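Local coordinates for uncharacterized protein Atu1656 (Agrobacterium tumefaciens, PDB 2OJH) that is of unknown function but folds as a six-bladed beta-propeller of the TolB family, at residues Leu124-Asn128 and Leu129-Trp133. Residues are numbered along the deposited sequence; the frame is centred on the assembly and turned at random.
Sequences LMTKN and LPSYW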
ATOM      1  N   LEU A 124      19.823   1.074  -2.353  1.00 32.23           N
ATOM      2  CA  LEU A 124      19.217  -0.213  -2.805  1.00 34.31           C
ATOM      3  C   LEU A 124      19.108  -1.215  -1.666  1.00 34.50           C
ATOM      4  O   LEU A 124      20.111  -1.482  -0.959  1.00 33.03           O
ATOM      5  CB  LEU A 124      20.017  -0.860  -3.981  1.00 34.87           C
ATOM      6  CG  LEU A 124      19.471  -2.176  -4.556  1.00 33.45           C
ATOM      7  CD1 LEU A 124      18.095  -2.011  -5.226  1.00 32.55           C
ATOM      8  CD2 LEU A 124      20.488  -2.786  -5.516  1.00 35.72           C
HETATM    9  N   MSE A 125      17.909  -1.777  -1.512  1.00 35.50           N
HETATM   10  CA  MSE A 125      17.655  -2.774  -0.497  1.00 36.38           C
HETATM   11  C   MSE A 125      17.625  -4.178  -1.080  1.00 36.92           C
HETATM   12  O   MSE A 125      18.166  -5.108  -0.482  1.00 37.23           O
HETATM   13  CB  MSE A 125      16.318  -2.526   0.211  1.00 36.19           C
HETATM   14  CG  MSE A 125      16.199  -1.333   1.104  1.00 37.99           C
HETATM   15 SE   MSE A 125      17.612  -1.247   2.453  0.80 49.36          SE
HETATM   16  CE  MSE A 125      18.757   0.133   1.787  1.00 42.39           C
ATOM     17  N   THR A 126      16.973  -4.352  -2.228  1.00 36.32           N
ATOM     18  CA  THR A 126      16.760  -5.687  -2.753  1.00 36.82           C
ATOM     19  C   THR A 126      17.595  -6.035  -3.987  1.00 37.80           C
ATOM     20  O   THR A 126      17.476  -5.391  -5.037  1.00 38.36           O
ATOM     21  CB  THR A 126      15.318  -5.868  -3.141  1.00 36.45           C
ATOM     22  OG1 THR A 126      14.945  -4.823  -4.050  1.00 36.37           O
ATOM     23  CG2 THR A 126      14.445  -5.812  -1.909  1.00 36.35           C
ATOM     24  N   LYS A 127      18.420  -7.073  -3.856  1.00 37.51           N
ATOM     25  CA  LYS A 127      19.235  -7.546  -4.957  1.00 36.81           C
ATOM     26  C   LYS A 127      18.495  -8.545  -5.829  1.00 37.42           C
ATOM     27  O   LYS A 127      18.950  -8.831  -6.923  1.00 37.99           O
ATOM     28  CB  LYS A 127      20.538  -8.149  -4.433  1.00 37.25           C
ATOM     29  CG  LYS A 127      21.461  -7.099  -3.802  1.00 37.04           C
ATOM     30  CD  LYS A 127      22.611  -7.754  -3.101  1.00 40.04           C
ATOM     31  CE  LYS A 127      23.406  -6.720  -2.307  1.00 40.87           C
ATOM     32  NZ  LYS A 127      24.520  -7.425  -1.652  1.00 43.15           N
ATOM     33  N   ASN A 128      17.372  -9.069  -5.338  1.00 36.53           N
ATOM     34  CA  ASN A 128      16.576 -10.083  -6.046  1.00 37.92           C
ATOM     35  C   ASN A 128      15.285  -9.447  -6.516  1.00 37.64           C
ATOM     36  O   ASN A 128      14.538  -8.886  -5.698  1.00 38.00           O
ATOM     37  CB  ASN A 128      16.289 -11.261  -5.124  1.00 38.09           C
ATOM     38  CG  ASN A 128      17.573 -11.962  -4.631  1.00 41.39           C
ATOM     39  OD1 ASN A 128      18.532 -12.134  -5.381  1.00 43.16           O
ATOM     40  ND2 ASN A 128      17.577 -12.365  -3.365  1.00 42.27           N
ATOM     41  N   LEU A 129      15.042  -9.504  -7.832  1.00 37.74           N
ATOM     42  CA  LEU A 129      14.020  -8.675  -8.487  1.00 37.92           C
ATOM     43  C   LEU A 129      13.041  -9.508  -9.292  1.00 37.73           C
ATOM     44  O   LEU A 129      13.341 -10.656  -9.635  1.00 37.71           O
ATOM     45  CB  LEU A 129      14.687  -7.628  -9.402  1.00 38.00           C
ATOM     46  CG  LEU A 129      15.828  -6.847  -8.762  1.00 40.03           C
ATOM     47  CD1 LEU A 129      16.444  -5.837  -9.720  1.00 40.59           C
ATOM     48  CD2 LEU A 129      15.352  -6.115  -7.489  1.00 41.03           C
ATOM     49  N   PRO A 130      11.844  -8.951  -9.564  1.00 37.54           N
ATOM     50  CA  PRO A 130      11.391  -7.684  -9.018  1.00 37.02           C
ATOM     51  C   PRO A 130      10.846  -7.807  -7.584  1.00 37.60           C
ATOM     52  O   PRO A 130      10.325  -8.867  -7.186  1.00 37.74           O
ATOM     53  CB  PRO A 130      10.251  -7.285  -9.954  1.00 37.17           C
ATOM     54  CG  PRO A 130       9.715  -8.548 -10.465  1.00 36.88           C
ATOM     55  CD  PRO A 130      10.831  -9.559 -10.455  1.00 36.98           C
ATOM     56  N   SER A 131      10.967  -6.717  -6.835  1.00 36.54           N
ATOM     57  CA  SER A 131      10.432  -6.620  -5.478  1.00 36.18           C
ATOM     58  C   SER A 131       9.613  -5.326  -5.283  1.00 36.73           C
ATOM     59  O   SER A 131      10.023  -4.245  -5.724  1.00 34.48           O
ATOM     60  CB  SER A 131      11.565  -6.701  -4.468  1.00 34.98           C
ATOM     61  OG  SER A 131      12.300  -7.905  -4.622  1.00 34.31           O
ATOM     62  N   TYR A 132       8.437  -5.454  -4.649  1.00 36.49           N
ATOM     63  CA  TYR A 132       7.467  -4.347  -4.534  1.00 36.43           C
ATOM     64  C   TYR A 132       7.230  -3.992  -3.059  1.00 36.59           C
ATOM     65  O   TYR A 132       6.665  -4.777  -2.316  1.00 36.51           O
ATOM     66  CB  TYR A 132       6.156  -4.734  -5.219  1.00 38.14           C
ATOM     67  CG  TYR A 132       6.366  -5.119  -6.664  1.00 39.93           C
ATOM     68  CD1 TYR A 132       6.334  -4.146  -7.681  1.00 39.17           C
ATOM     69  CD2 TYR A 132       6.617  -6.446  -7.022  1.00 38.11           C
ATOM     70  CE1 TYR A 132       6.518  -4.499  -9.021  1.00 39.63           C
ATOM     71  CE2 TYR A 132       6.840  -6.790  -8.332  1.00 41.13           C
ATOM     72  CZ  TYR A 132       6.782  -5.811  -9.328  1.00 42.56           C
ATOM     73  OH  TYR A 132       6.981  -6.181 -10.637  1.00 41.74           O
ATOM     74  N   TRP A 133       7.701  -2.825  -2.631  1.00 36.68           N
ATOM     75  CA  TRP A 133       7.608  -2.421  -1.221  1.00 36.34           C
ATOM     76  C   TRP A 133       6.142  -2.250  -0.745  1.00 36.66           C
ATOM     77  O   TRP A 133       5.339  -1.589  -1.421  1.00 36.32           O
ATOM     78  CB  TRP A 133       8.380  -1.136  -1.000  1.00 36.74           C
ATOM     79  CG  TRP A 133       8.521  -0.875   0.476  1.00 37.84           C
ATOM     80  CD1 TRP A 133       9.573  -1.213   1.274  1.00 37.00           C
ATOM     81  CD2 TRP A 133       7.526  -0.295   1.342  1.00 37.85           C
ATOM     82  NE1 TRP A 133       9.320  -0.829   2.579  1.00 37.12           N
ATOM     83  CE2 TRP A 133       8.066  -0.267   2.637  1.00 38.16           C
ATOM     84  CE3 TRP A 133       6.271   0.265   1.134  1.00 35.83           C
ATOM     85  CZ2 TRP A 133       7.354   0.245   3.725  1.00 38.39           C
ATOM     86  CZ3 TRP A 133       5.553   0.752   2.226  1.00 36.02           C
ATOM     87  CH2 TRP A 133       6.101   0.747   3.495  1.00 38.02           C
TER
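The flat group that matters here is the peptide carbonyl of Asn128: Leu129 CG and CD2 lie over one face, and Ser131 OG approaches its oxygen nearly end-on, in the carbonyl plane. Ser131 OG gives its proton to Asn128 O over 2.7 Å, with a C=O...donor angle of 159°. Ser131 OG lies beside its own backbone N (chi1 -58°), which turns the hydroxyl back toward the loop it has just left; Arg149, from strand 142-149, bonds the same OG through NH2 and the carbonyl of Pro130 through NH1. The side-chain amide of Asn128 takes no part in this bond; its ND2 is hydrogen-bonded to Glu165.

Leu129 crosses Thr126 at a slant, its CD2 meeting Thr126 OG1 at 3.7 Å. The same CD2 comes within 3.4 Å of Asn128 O and sits 3.3 Å from Thr126 O, a carbonyl with no hydrogen-bond partner in the model, so a methyl covers a buried oxygen. The Leu129 side chain also touches Phe107 and Ala111. Both branches of Thr126 touch Ser131, with OG1 and CG2 at 3.9 Å and 4.0 Å from Ser131 CB; OG1 accepts a hydrogen bond from the backbone N of Ile112.

The peptide between Leu129 and Pro130 is cis, and the chain bends there before entering strand 131-136. The whole is a local turn closed by a serine side chain on a main-chain carbonyl three residues back. It links strand 123-124, the outermost strand of one propeller blade, to strand 131-136, the first of the next, as in beta-propellers of the TolB family.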